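Local coordinates for putative secreted protein (PDB 2QF9) that is of unknown function but is probably secreted and folds as a ferritin-like bundle of helices that pairs with a second copy, at residues V39-A43 with E113-L117; Q22-S27 with L119-H123; G11-D15 with P74-M78; M56-W60 with V142-L146; I29-T34 with L104-G109. All coordinates share one frame; numbering follows the deposited sequence.

Contact 1: residues V39-A43 with E113-L117; sequences VRRLA and EVYYL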
# COMPACT_ATOMS: atom_id res chain seq x y z
N VAL A 39 -7.78 5.86 -16.54
CA VAL A 39 -7.18 4.56 -16.20
C VAL A 39 -6.07 4.73 -15.16
O VAL A 39 -5.99 3.95 -14.21
CB VAL A 39 -6.71 3.80 -17.47
CG1 VAL A 39 -5.88 2.56 -17.10
CG2 VAL A 39 -7.93 3.41 -18.30
N ARG A 40 -5.23 5.76 -15.31
CA ARG A 40 -4.22 6.02 -14.28
C ARG A 40 -4.83 6.27 -12.90
O ARG A 40 -4.28 5.79 -11.89
CB ARG A 40 -3.28 7.17 -14.68
CG ARG A 40 -2.23 6.74 -15.72
CD ARG A 40 -1.40 7.90 -16.23
NE ARG A 40 -0.98 8.84 -15.18
CZ ARG A 40 0.11 8.70 -14.43
NH1 ARG A 40 0.91 7.65 -14.58
NH2 ARG A 40 0.41 9.60 -13.53
N ARG A 41 -5.96 7.00 -12.86
CA ARG A 41 -6.63 7.30 -11.59
C ARG A 41 -7.22 6.02 -11.00
O ARG A 41 -7.09 5.78 -9.79
CB ARG A 41 -7.72 8.37 -11.72
CG ARG A 41 -8.49 8.62 -10.43
CD ARG A 41 -7.60 9.23 -9.35
NE ARG A 41 -8.12 9.01 -7.99
CZ ARG A 41 -7.73 9.67 -6.90
NH1 ARG A 41 -6.82 10.64 -6.96
NH2 ARG A 41 -8.26 9.35 -5.72
N LEU A 42 -7.87 5.21 -11.84
CA LEU A 42 -8.43 3.95 -11.37
C LEU A 42 -7.32 3.07 -10.79
O LEU A 42 -7.46 2.52 -9.67
CB LEU A 42 -9.14 3.22 -12.51
CG LEU A 42 -9.61 1.79 -12.21
CD1 LEU A 42 -10.63 1.74 -11.03
CD2 LEU A 42 -10.15 1.14 -13.50
N ALA A 43 -6.21 2.95 -11.54
CA ALA A 43 -5.07 2.12 -11.11
C ALA A 43 -4.52 2.62 -9.77
O ALA A 43 -4.21 1.84 -8.89
CB ALA A 43 -3.99 2.10 -12.19
N GLU A 113 -4.23 0.11 -21.69
CA GLU A 113 -5.43 0.40 -20.91
C GLU A 113 -6.44 -0.74 -21.02
O GLU A 113 -6.95 -1.26 -20.01
CB GLU A 113 -6.09 1.71 -21.40
CG GLU A 113 -5.24 2.95 -21.15
CD GLU A 113 -5.61 4.08 -22.11
OE1 GLU A 113 -6.81 4.26 -22.34
OE2 GLU A 113 -4.69 4.76 -22.60
N VAL A 114 -6.72 -1.15 -22.26
CA VAL A 114 -7.70 -2.22 -22.50
C VAL A 114 -7.26 -3.51 -21.82
O VAL A 114 -8.05 -4.18 -21.14
CB VAL A 114 -7.90 -2.41 -24.02
CG1 VAL A 114 -8.61 -3.74 -24.34
CG2 VAL A 114 -8.69 -1.20 -24.59
N TYR A 115 -6.00 -3.85 -21.99
CA TYR A 115 -5.50 -5.13 -21.47
C TYR A 115 -5.54 -5.14 -19.94
O TYR A 115 -5.95 -6.13 -19.34
CB TYR A 115 -4.09 -5.42 -21.98
CG TYR A 115 -3.73 -6.89 -21.85
CD1 TYR A 115 -4.43 -7.86 -22.59
CD2 TYR A 115 -2.71 -7.32 -21.01
CE1 TYR A 115 -4.11 -9.21 -22.48
CE2 TYR A 115 -2.39 -8.66 -20.88
CZ TYR A 115 -3.09 -9.61 -21.63
OH TYR A 115 -2.80 -10.95 -21.52
N TYR A 116 -5.19 -4.01 -19.33
CA TYR A 116 -5.28 -3.82 -17.87
C TYR A 116 -6.73 -3.98 -17.40
O TYR A 116 -7.00 -4.69 -16.43
CB TYR A 116 -4.76 -2.43 -17.51
CG TYR A 116 -4.99 -2.04 -16.08
CD1 TYR A 116 -4.19 -2.57 -15.05
CD2 TYR A 116 -6.04 -1.16 -15.74
CE1 TYR A 116 -4.40 -2.21 -13.72
CE2 TYR A 116 -6.26 -0.80 -14.42
CZ TYR A 116 -5.45 -1.33 -13.41
OH TYR A 116 -5.66 -0.96 -12.11
N LEU A 117 -7.64 -3.29 -18.07
CA LEU A 117 -9.06 -3.38 -17.73
C LEU A 117 -9.60 -4.80 -17.85
O LEU A 117 -10.41 -5.23 -17.04
CB LEU A 117 -9.87 -2.39 -18.56
CG LEU A 117 -9.59 -0.91 -18.24
CD1 LEU A 117 -10.11 -0.06 -19.38
CD2 LEU A 117 -10.20 -0.49 -16.88
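Y116 and V39 lead this contact, their side chains sliding past each other in opposite directions. Y116 has CG anti to the backbone N (chi1 171°), which carries its ring across to the other helix. There Y116 OH comes 3.3 Å from A43 CA. The methyl of A43 approaches the ring obliquely, with A43 CB 3.9 Å from Y116 CZ. V39 also comes in obliquely, placing V39 CG1 4.0 Å from Y116 CD2. L42 CD2 stands at the ring edge, near its plane. That same methyl packs against L117, with L42 CD2 3.8 Å from L117 CD2, as the two leucines pass at a slant. The other branch of V39 turns to the aliphatic part of E113, and V39 CG2 lies 3.9 Å from E113 CG. V39 CG2 also reaches L117 CD1 at 4.2 Å.

No hydrogen bond joins the two segments. The polar ends that border this apolar patch are held by other residues. Y116 OH bonds to S27, while E113 hydrogen-bonds to T34 and forms a salt bridge with R168. The axes of the two segments come no closer than 11.4 Å, at 32° to each other. Side chains therefore fill most of the gap. Helix 8-31 covers one flank through V30, which touches V39, A43 and Y116. Helix 141-167 closes on L42 and L117 with M161, and helix 98-106 sets L104 against Y116.

Contact 2: residues Q22-S27 with L119-H123; sequences QAVEMS and LMTEH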
# COMPACT_ATOMS: atom_id res chain seq x y z
N GLN A 22 -0.90 -8.82 -6.39
CA GLN A 22 -0.86 -8.80 -7.85
C GLN A 22 -1.64 -7.61 -8.45
O GLN A 22 -1.20 -7.03 -9.45
CB GLN A 22 -1.34 -10.12 -8.44
CG GLN A 22 -0.95 -10.22 -9.92
CD GLN A 22 -1.54 -11.42 -10.62
OE1 GLN A 22 -2.76 -11.58 -10.70
NE2 GLN A 22 -0.66 -12.27 -11.14
N ALA A 23 -2.79 -7.26 -7.86
CA ALA A 23 -3.55 -6.09 -8.33
C ALA A 23 -2.69 -4.82 -8.22
O ALA A 23 -2.65 -3.99 -9.14
CB ALA A 23 -4.82 -5.91 -7.55
N VAL A 24 -2.04 -4.66 -7.07
CA VAL A 24 -1.14 -3.53 -6.87
C VAL A 24 -0.06 -3.49 -7.97
O VAL A 24 0.17 -2.45 -8.59
CB VAL A 24 -0.52 -3.56 -5.43
CG1 VAL A 24 0.51 -2.43 -5.27
CG2 VAL A 24 -1.65 -3.48 -4.38
N GLU A 25 0.60 -4.62 -8.21
CA GLU A 25 1.63 -4.74 -9.25
C GLU A 25 1.08 -4.38 -10.64
O GLU A 25 1.70 -3.61 -11.39
CB GLU A 25 2.24 -6.16 -9.24
CG GLU A 25 3.23 -6.46 -10.36
CD GLU A 25 4.52 -5.62 -10.32
OE1 GLU A 25 4.68 -4.74 -9.44
OE2 GLU A 25 5.39 -5.86 -11.20
N MSE A 26 -0.09 -4.93 -11.00
CA MSE A 26 -0.73 -4.57 -12.26
C MSE A 26 -0.95 -3.06 -12.39
O MSE A 26 -0.77 -2.49 -13.47
CB MSE A 26 -2.07 -5.27 -12.39
CG MSE A 26 -2.00 -6.55 -13.12
SE MSE A 26 -3.77 -6.87 -13.80
CE MSE A 26 -4.73 -6.96 -12.13
N SER A 27 -1.35 -2.43 -11.29
CA SER A 27 -1.58 -0.98 -11.24
C SER A 27 -0.31 -0.16 -11.46
O SER A 27 -0.33 0.83 -12.21
CB SER A 27 -2.30 -0.59 -9.94
OG SER A 27 -3.57 -1.26 -9.91
N LEU A 119 -7.72 -7.70 -17.67
CA LEU A 119 -7.10 -8.47 -16.59
C LEU A 119 -7.71 -8.15 -15.23
O LEU A 119 -7.97 -9.05 -14.43
CB LEU A 119 -5.60 -8.23 -16.52
CG LEU A 119 -4.72 -8.77 -17.66
CD1 LEU A 119 -3.27 -8.32 -17.44
CD2 LEU A 119 -4.82 -10.31 -17.80
N MSE A 120 -7.95 -6.87 -14.96
CA MSE A 120 -8.45 -6.48 -13.65
C MSE A 120 -9.93 -6.90 -13.49
O MSE A 120 -10.37 -7.23 -12.39
CB MSE A 120 -8.25 -4.98 -13.43
CG MSE A 120 -8.55 -4.53 -12.01
SE MSE A 120 -7.35 -5.31 -10.65
CE MSE A 120 -5.84 -4.10 -10.88
N THR A 121 -10.68 -6.89 -14.58
CA THR A 121 -12.06 -7.37 -14.52
C THR A 121 -12.08 -8.84 -14.05
O THR A 121 -12.80 -9.21 -13.10
CB THR A 121 -12.81 -7.16 -15.88
OG1 THR A 121 -13.01 -5.76 -16.08
CG2 THR A 121 -14.17 -7.87 -15.87
N GLU A 122 -11.24 -9.66 -14.68
CA GLU A 122 -11.13 -11.06 -14.29
C GLU A 122 -10.62 -11.20 -12.85
O GLU A 122 -11.11 -12.04 -12.08
CB GLU A 122 -10.22 -11.79 -15.28
CG GLU A 122 -10.04 -13.26 -15.00
CD GLU A 122 -11.32 -14.08 -15.04
OE1 GLU A 122 -12.41 -13.57 -15.40
OE2 GLU A 122 -11.22 -15.27 -14.69
N HIS A 123 -9.65 -10.37 -12.51
CA HIS A 123 -9.05 -10.36 -11.19
C HIS A 123 -10.11 -10.05 -10.12
O HIS A 123 -10.20 -10.77 -9.12
CB HIS A 123 -7.92 -9.35 -11.15
CG HIS A 123 -6.88 -9.63 -10.12
ND1 HIS A 123 -6.88 -9.05 -8.87
CD2 HIS A 123 -5.79 -10.43 -10.16
CE1 HIS A 123 -5.83 -9.48 -8.19
NE2 HIS A 123 -5.16 -10.32 -8.94
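The antiparallel pairing of helices 8-31 and 109-137, part of the ferritin-like bundle, is made here by A23, M26, M120 and H123. The axes of the two short segments run at 167° and approach to 11.1 Å. H123 has CG anti to the backbone N (chi1 -155°), and its imidazole extends to the facing helix. H123 CE1 lies 3.8 Å from A23 CB, which meets the ring obliquely. At the ring edge, near its plane, Q22 OE1 comes 3.2 Å from H123 NE2. The Q22 amide and the ring are turned 47° apart; the hydrogen bond of Q22 OE1 comes from A96 N.

M26 and M120 are selenomethionines, each modelled in two conformers, so their fine placement is doubtful. In one conformer of each, M26 CE sits over one face of the H123 ring as a CH-pi contact, 4.2 Å from the centroid. M26 SE packs against L119, 3.5 Å from L119 CB. M120 bends at chi2 and chi3, which brings its CE to the facing helix, 3.9 Å from A23 CB and 3.8 Å from S27 OG.

S27 OG donates to A23 O at 3.0 Å, while S27 N reaches that oxygen from the opposite face of its plane. S27 OG also bonds to Y116. Helix 37-63 adds I46 beside S27 and M120, and H19 brings a second imidazole to H123. Small, flexible and aromatic side chains thus interlock between two antiparallel helices of a four-helix bundle.

Contact 3: residues G11-D15 with P74-M78; sequences GFARD and PMTWM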
# COMPACT_ATOMS: atom_id res chain seq x y z
N GLY A 11 -6.77 -18.35 6.37
CA GLY A 11 -6.61 -18.70 4.96
C GLY A 11 -7.01 -17.55 4.05
O GLY A 11 -6.30 -17.26 3.08
N PHE A 12 -8.12 -16.89 4.36
CA PHE A 12 -8.54 -15.75 3.56
C PHE A 12 -7.51 -14.63 3.64
O PHE A 12 -7.15 -14.06 2.61
CB PHE A 12 -9.94 -15.25 3.94
CG PHE A 12 -10.38 -14.03 3.17
CD1 PHE A 12 -10.85 -14.14 1.86
CD2 PHE A 12 -10.29 -12.76 3.76
CE1 PHE A 12 -11.26 -12.99 1.16
CE2 PHE A 12 -10.68 -11.61 3.08
CZ PHE A 12 -11.17 -11.72 1.77
N ALA A 13 -7.03 -14.33 4.85
CA ALA A 13 -5.98 -13.31 5.02
C ALA A 13 -4.73 -13.62 4.20
O ALA A 13 -4.20 -12.71 3.53
CB ALA A 13 -5.63 -13.12 6.50
N ARG A 14 -4.27 -14.87 4.21
CA ARG A 14 -3.09 -15.28 3.43
C ARG A 14 -3.35 -15.15 1.93
O ARG A 14 -2.56 -14.51 1.19
CB ARG A 14 -2.70 -16.73 3.75
CG ARG A 14 -1.98 -16.91 5.06
CD ARG A 14 -1.56 -18.36 5.28
NE ARG A 14 -1.00 -18.54 6.61
CZ ARG A 14 -1.58 -19.17 7.63
NH1 ARG A 14 -0.96 -19.24 8.79
NH2 ARG A 14 -2.76 -19.76 7.48
N ASP A 15 -4.45 -15.74 1.48
CA ASP A 15 -4.76 -15.87 0.05
C ASP A 15 -5.12 -14.52 -0.54
O ASP A 15 -4.60 -14.14 -1.60
CB ASP A 15 -5.91 -16.86 -0.16
CG ASP A 15 -5.51 -18.32 0.11
OD1 ASP A 15 -4.32 -18.62 0.34
OD2 ASP A 15 -6.41 -19.17 0.07
N PRO A 74 -3.48 -22.73 -1.79
CA PRO A 74 -4.48 -21.67 -1.75
C PRO A 74 -5.88 -22.23 -1.90
O PRO A 74 -6.10 -23.21 -2.64
CB PRO A 74 -4.12 -20.81 -2.97
CG PRO A 74 -2.65 -20.99 -3.11
CD PRO A 74 -2.38 -22.42 -2.72
N MSE A 75 -6.82 -21.63 -1.16
CA MSE A 75 -8.25 -21.92 -1.24
C MSE A 75 -8.64 -23.21 -0.50
O MSE A 75 -9.79 -23.62 -0.54
CB MSE A 75 -8.73 -21.96 -2.70
CG MSE A 75 -8.33 -20.70 -3.48
SE MSE A 75 -9.27 -19.17 -2.71
CE MSE A 75 -10.95 -19.49 -3.66
N THR A 76 -7.67 -23.83 0.18
CA THR A 76 -7.98 -25.04 0.98
C THR A 76 -9.08 -24.72 2.01
O THR A 76 -9.99 -25.53 2.24
CB THR A 76 -6.73 -25.63 1.65
OG1 THR A 76 -5.82 -26.08 0.64
CG2 THR A 76 -7.08 -26.83 2.56
N TRP A 77 -9.02 -23.52 2.58
CA TRP A 77 -9.98 -23.04 3.58
C TRP A 77 -11.41 -22.91 3.02
O TRP A 77 -12.38 -22.85 3.79
CB TRP A 77 -9.50 -21.70 4.18
CG TRP A 77 -9.45 -20.59 3.16
CD1 TRP A 77 -8.41 -20.29 2.32
CD2 TRP A 77 -10.51 -19.67 2.83
NE1 TRP A 77 -8.74 -19.22 1.51
CE2 TRP A 77 -10.02 -18.82 1.80
CE3 TRP A 77 -11.81 -19.46 3.32
CZ2 TRP A 77 -10.80 -17.79 1.23
CZ3 TRP A 77 -12.60 -18.43 2.76
CH2 TRP A 77 -12.07 -17.60 1.73
N MSE A 78 -11.53 -22.86 1.70
CA MSE A 78 -12.82 -22.90 1.02
C MSE A 78 -13.20 -24.30 0.51
O MSE A 78 -14.23 -24.45 -0.15
CB MSE A 78 -12.85 -21.90 -0.14
CG MSE A 78 -13.40 -20.57 0.26
SE MSE A 78 -13.37 -19.32 -1.23
CE MSE A 78 -15.08 -19.72 -2.03
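W77 lies against the first turns of helix 8-31, over G11 and F12. It belongs to a short 3-10 turn, 76-78, in the long linker between helices 37-63 and 98-106, which packs here against the ferritin-like helical bundle. From CB, chi1 (64°) puts CG between the backbone N and the carbonyl carbon, and the indole then lies on the helix backbone. The five-membered end comes first. W77 CG is 3.9 Å from G11 CA, close because G11 has no side chain. W77 CD1 and NE1 follow over the carbonyl carbon of G11, each 3.5 Å from G11 C. W77 CE2 comes next, over F12 N at 3.7 Å. At the far tip, W77 CH2 lies 3.7 Å from F12 CD1. F12 CB makes a CH-pi contact over the six-membered ring. M78 CG lies over the opposite face, toward the rim.

M130 of helix 109-137 touches both D15 and M75. M57 and M150 pack on F12 from helices 37-63 and 141-167. W77 and D15 make most of the contact between linker and bundle.

The D15 carboxylate faces the linker with OD2 and receives two donors. W77 NE1 bonds to D15 OD2 at 2.7 Å, from above the carboxylate plane and within the indole plane. This bond is bent, 137° at the hydrogen. M75 N bonds to D15 OD2 at 2.8 Å, straighter at 152°, on the syn side and from the opposite face of that plane.

Contact 4: residues M56-W60 with V142-L146; sequences MMIGW and VEKRL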
# COMPACT_ATOMS: atom_id res chain seq x y z
N MSE A 56 -3.67 -4.55 6.28
CA MSE A 56 -4.60 -4.92 7.36
C MSE A 56 -4.55 -6.42 7.63
O MSE A 56 -4.36 -6.86 8.77
CB MSE A 56 -6.05 -4.48 7.04
CG MSE A 56 -6.26 -2.98 7.03
SE MSE A 56 -8.05 -2.65 6.29
CE MSE A 56 -8.30 -0.76 6.62
N MSE A 57 -4.67 -7.21 6.57
CA MSE A 57 -4.72 -8.67 6.70
C MSE A 57 -3.39 -9.28 7.17
O MSE A 57 -3.37 -10.21 8.03
CB MSE A 57 -5.21 -9.28 5.38
CG MSE A 57 -6.67 -8.90 5.11
SE MSE A 57 -7.36 -9.73 3.48
CE MSE A 57 -6.17 -8.83 2.19
N ILE A 58 -2.29 -8.74 6.64
CA ILE A 58 -0.96 -9.15 7.10
C ILE A 58 -0.77 -8.77 8.57
O ILE A 58 -0.23 -9.55 9.36
CB ILE A 58 0.14 -8.56 6.22
CG1 ILE A 58 0.08 -9.23 4.83
CG2 ILE A 58 1.51 -8.78 6.88
CD1 ILE A 58 1.03 -8.67 3.80
N GLY A 59 -1.24 -7.58 8.94
CA GLY A 59 -1.19 -7.12 10.32
C GLY A 59 -1.98 -8.02 11.27
O GLY A 59 -1.55 -8.28 12.41
N TRP A 60 -3.11 -8.54 10.78
CA TRP A 60 -3.90 -9.49 11.59
C TRP A 60 -3.13 -10.78 11.79
O TRP A 60 -3.01 -11.28 12.92
CB TRP A 60 -5.30 -9.73 10.99
CG TRP A 60 -6.17 -8.49 10.96
CD1 TRP A 60 -6.07 -7.39 11.79
CD2 TRP A 60 -7.25 -8.22 10.07
NE1 TRP A 60 -7.04 -6.45 11.46
CE2 TRP A 60 -7.77 -6.94 10.41
CE3 TRP A 60 -7.85 -8.94 9.02
CZ2 TRP A 60 -8.86 -6.36 9.73
CZ3 TRP A 60 -8.93 -8.36 8.34
CH2 TRP A 60 -9.42 -7.08 8.70
N VAL A 142 -14.24 -8.00 12.02
CA VAL A 142 -13.63 -6.97 11.17
C VAL A 142 -13.23 -7.55 9.80
O VAL A 142 -13.31 -6.86 8.78
CB VAL A 142 -12.44 -6.27 11.89
CG1 VAL A 142 -11.32 -7.25 12.24
CG2 VAL A 142 -11.93 -5.10 11.09
N GLU A 143 -12.82 -8.81 9.79
CA GLU A 143 -12.44 -9.52 8.56
C GLU A 143 -13.65 -9.84 7.68
O GLU A 143 -13.58 -9.66 6.45
CB GLU A 143 -11.66 -10.79 8.88
CG GLU A 143 -10.98 -11.38 7.66
CD GLU A 143 -10.04 -12.53 7.98
OE1 GLU A 143 -9.83 -12.83 9.17
OE2 GLU A 143 -9.51 -13.13 7.02
N LYS A 144 -14.73 -10.33 8.29
CA LYS A 144 -16.01 -10.54 7.59
C LYS A 144 -16.50 -9.25 6.93
O LYS A 144 -16.90 -9.24 5.76
CB LYS A 144 -17.07 -11.08 8.56
CG LYS A 144 -16.87 -12.53 8.95
CD LYS A 144 -17.93 -12.98 9.96
CE LYS A 144 -19.26 -13.35 9.29
NZ LYS A 144 -20.37 -13.45 10.32
N ARG A 145 -16.46 -8.14 7.68
CA ARG A 145 -16.93 -6.86 7.18
C ARG A 145 -16.05 -6.36 6.05
O ARG A 145 -16.55 -5.78 5.08
CB ARG A 145 -17.02 -5.83 8.30
CG ARG A 145 -18.11 -6.19 9.32
CD ARG A 145 -18.47 -5.02 10.21
NE ARG A 145 -17.31 -4.49 10.93
CZ ARG A 145 -16.90 -4.90 12.12
NH1 ARG A 145 -17.54 -5.87 12.77
NH2 ARG A 145 -15.83 -4.33 12.68
N LEU A 146 -14.74 -6.59 6.19
CA LEU A 146 -13.81 -6.21 5.13
C LEU A 146 -14.14 -6.95 3.85
O LEU A 146 -14.21 -6.33 2.77
CB LEU A 146 -12.35 -6.47 5.54
CG LEU A 146 -11.31 -5.74 4.63
CD1 LEU A 146 -11.32 -4.23 4.83
CD2 LEU A 146 -9.91 -6.27 4.93
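W60 keeps CG anti to the carbonyl carbon (chi1 -64°) and points its indole at helix 141-167, where V142, E143 and L146 receive it. V142 takes the less usual setting in which CG1 lies between the backbone N and the carbonyl carbon (chi1 61°). Both of its methyls are then presented to the ring. V142 CG1 and V142 CG2 are each 3.6 Å from W60 CZ2, and CG1 stands above one face, offset toward the rim. On the opposite face lies the carbonyl oxygen of M56, one helical turn back.

The outer corner of the indole meets E143 along its aliphatic part, with E143 CB and CG both 3.7 Å from W60 CZ3. L146 reaches over from the next turn. Its CD2 touches W60 CH2 at 3.9 Å and M57 CG at 4.2 Å. Its other methyl, L146 CD1, meets the selenium of M56, with CD1 3.9 Å from M56 SE. M56 is extended beyond CG, which brings its SE to the leucine.

No hydrogen bond crosses between the segments. The polar atom of the indole is used in the dimer instead: W60 NE1 bonds to G59 O of the second subunit, and G59 O here accepts from W60 of that subunit. L63 of the second subunit also packs on W60 and V142. The two segments run at 159°, an antiparallel pair of the kind that builds a ferritin-like four-helix bundle.

Contact 5: residues I29-T34 with L104-G109; sequences IVRDRT and LGTLDG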
# COMPACT_ATOMS: atom_id res chain seq x y z
N ILE A 29 2.25 -1.26 -13.15
CA ILE A 29 2.65 -1.50 -14.53
C ILE A 29 1.85 -0.61 -15.50
O ILE A 29 2.45 0.11 -16.32
CB ILE A 29 2.54 -3.00 -14.93
CG1 ILE A 29 3.51 -3.87 -14.11
CG2 ILE A 29 2.83 -3.17 -16.43
CD1 ILE A 29 3.17 -5.37 -14.21
N VAL A 30 0.52 -0.63 -15.38
CA VAL A 30 -0.30 0.14 -16.32
C VAL A 30 -0.00 1.65 -16.23
O VAL A 30 -0.03 2.35 -17.24
CB VAL A 30 -1.81 -0.16 -16.21
CG1 VAL A 30 -2.45 0.56 -15.02
CG2 VAL A 30 -2.53 0.24 -17.53
N ARG A 31 0.29 2.15 -15.03
CA ARG A 31 0.51 3.58 -14.87
C ARG A 31 1.77 4.04 -15.61
O ARG A 31 1.86 5.20 -16.03
CB ARG A 31 0.51 4.00 -13.40
CG ARG A 31 -0.91 4.03 -12.80
CD ARG A 31 -0.86 4.28 -11.28
NE ARG A 31 -0.00 5.42 -10.92
CZ ARG A 31 -0.39 6.69 -10.91
NH1 ARG A 31 -1.63 7.03 -11.27
NH2 ARG A 31 0.47 7.65 -10.56
N ASP A 32 2.69 3.11 -15.84
CA ASP A 32 3.91 3.41 -16.58
C ASP A 32 3.77 3.23 -18.10
O ASP A 32 4.68 3.58 -18.86
CB ASP A 32 5.09 2.57 -16.04
CG ASP A 32 5.75 3.19 -14.81
OD1 ASP A 32 5.29 4.23 -14.30
OD2 ASP A 32 6.75 2.62 -14.35
N ARG A 33 2.62 2.71 -18.54
CA ARG A 33 2.43 2.34 -19.95
C ARG A 33 1.46 3.26 -20.71
O ARG A 33 1.33 3.16 -21.94
CB ARG A 33 1.91 0.89 -20.09
CG ARG A 33 2.78 -0.23 -19.51
CD ARG A 33 4.24 -0.12 -19.88
NE ARG A 33 4.48 -0.21 -21.32
CZ ARG A 33 5.68 -0.12 -21.90
NH1 ARG A 33 6.77 0.03 -21.16
NH2 ARG A 33 5.79 -0.21 -23.22
N THR A 34 0.77 4.11 -19.97
CA THR A 34 -0.17 5.04 -20.57
C THR A 34 -0.18 6.40 -19.88
O THR A 34 0.17 6.50 -18.70
CB THR A 34 -1.61 4.44 -20.62
OG1 THR A 34 -2.47 5.34 -21.32
CG2 THR A 34 -2.16 4.17 -19.18
N LEU A 104 1.26 -7.31 -20.44
CA LEU A 104 0.81 -5.98 -20.00
C LEU A 104 1.95 -4.96 -20.08
O LEU A 104 1.76 -3.83 -20.56
CB LEU A 104 0.24 -6.03 -18.57
CG LEU A 104 -0.26 -4.70 -18.00
CD1 LEU A 104 -1.41 -4.13 -18.83
CD2 LEU A 104 -0.69 -4.89 -16.56
N GLY A 105 3.11 -5.38 -19.59
CA GLY A 105 4.31 -4.55 -19.56
C GLY A 105 4.88 -4.20 -20.91
O GLY A 105 5.71 -3.28 -21.00
N THR A 106 4.46 -4.91 -21.96
CA THR A 106 4.92 -4.65 -23.35
C THR A 106 3.99 -3.71 -24.13
O THR A 106 4.36 -3.21 -25.21
CB THR A 106 5.06 -5.95 -24.19
OG1 THR A 106 3.76 -6.48 -24.47
CG2 THR A 106 5.94 -7.01 -23.48
N LEU A 107 2.77 -3.50 -23.62
CA LEU A 107 1.77 -2.68 -24.31
C LEU A 107 1.88 -1.19 -23.98
O LEU A 107 2.49 -0.82 -22.97
CB LEU A 107 0.36 -3.18 -23.98
CG LEU A 107 0.11 -4.64 -24.36
CD1 LEU A 107 -1.28 -5.08 -23.91
CD2 LEU A 107 0.27 -4.83 -25.86
N ASP A 108 1.26 -0.37 -24.83
CA ASP A 108 1.30 1.09 -24.72
C ASP A 108 -0.08 1.70 -24.88
O ASP A 108 -0.94 1.13 -25.57
CB ASP A 108 2.22 1.68 -25.81
CG ASP A 108 3.69 1.40 -25.54
OD1 ASP A 108 4.29 0.59 -26.26
OD2 ASP A 108 4.24 1.99 -24.57
N GLY A 109 -0.29 2.87 -24.25
CA GLY A 109 -1.49 3.67 -24.48
C GLY A 109 -2.76 2.87 -24.40
O GLY A 109 -2.94 2.08 -23.47
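R33 binds the turn that follows helix 98-106 through a nearly straight bond from its NE to L107 O, 2.7 Å long with an angle of 170° at the hydrogen. The carbonyl oxygen lies in the guanidinium plane and points almost straight at the donor. A weak second bond runs from R33 NH2 to the same oxygen, at 3.4 Å. R33 NH2 also forms a salt bridge with D108, 3.0 Å from D108 OD2. D108 has two conformers, so this ion pair may hold part of the time. A backbone bond completes the set, with G109 N donating to R33 O at 2.8 Å.

The R33 chain bends at chi2 (-46°) and chi3 (-62°), and this fold lays the guanidinium against the last turn of helix 98-106. G105 O stands over the centre of one guanidinium face. It lies 3.3 Å from R33 CZ, but above the plane that holds the N-H groups, so the angle is too poor for a hydrogen bond.

Farther in, I29 packs on the helix itself. I29 CG2 touches L104 CG at 3.8 Å and G105 CA at 3.7 Å. T34 lies alongside G109, with T34 OG1 3.7 Å from G109 CA, and its hydroxyl bonds to E113 on helix 109-137. A112 of that helix touches R33 and L107.

The contact ties together two connections, the one after helix 8-31 and the one before helix 109-137. The cation bonds one carbonyl oxygen, L107 O, and has a second, G105 O, over its face. Its charge probably offsets the partial negative charge of that helix end.

In the fold
Contacts 1, 2 and 4 are buried pairings of long helices, joined mainly by apolar side chains with no clear hydrogen bond across. Contacts 3 and 5 are partly buried, join a linker or helix ends to helix 8-31, and rest on hydrogen bonds, joined in contact 5 by a salt bridge. They mark opposite ends of the bundle, with centres 31 Å apart. Contact 2 lies nearest the chain centre. It shares helix 109-137 with contact 1 and touches it through Y116 and S27. Contact 1 meets contact 5 through E113 and T34. Contacts 3 and 4 touch where F12 packs on M57 and E143. Contacts 1, 2, 4 and 5 reach the second subunit, contact 4 by W60; contact 3 does not.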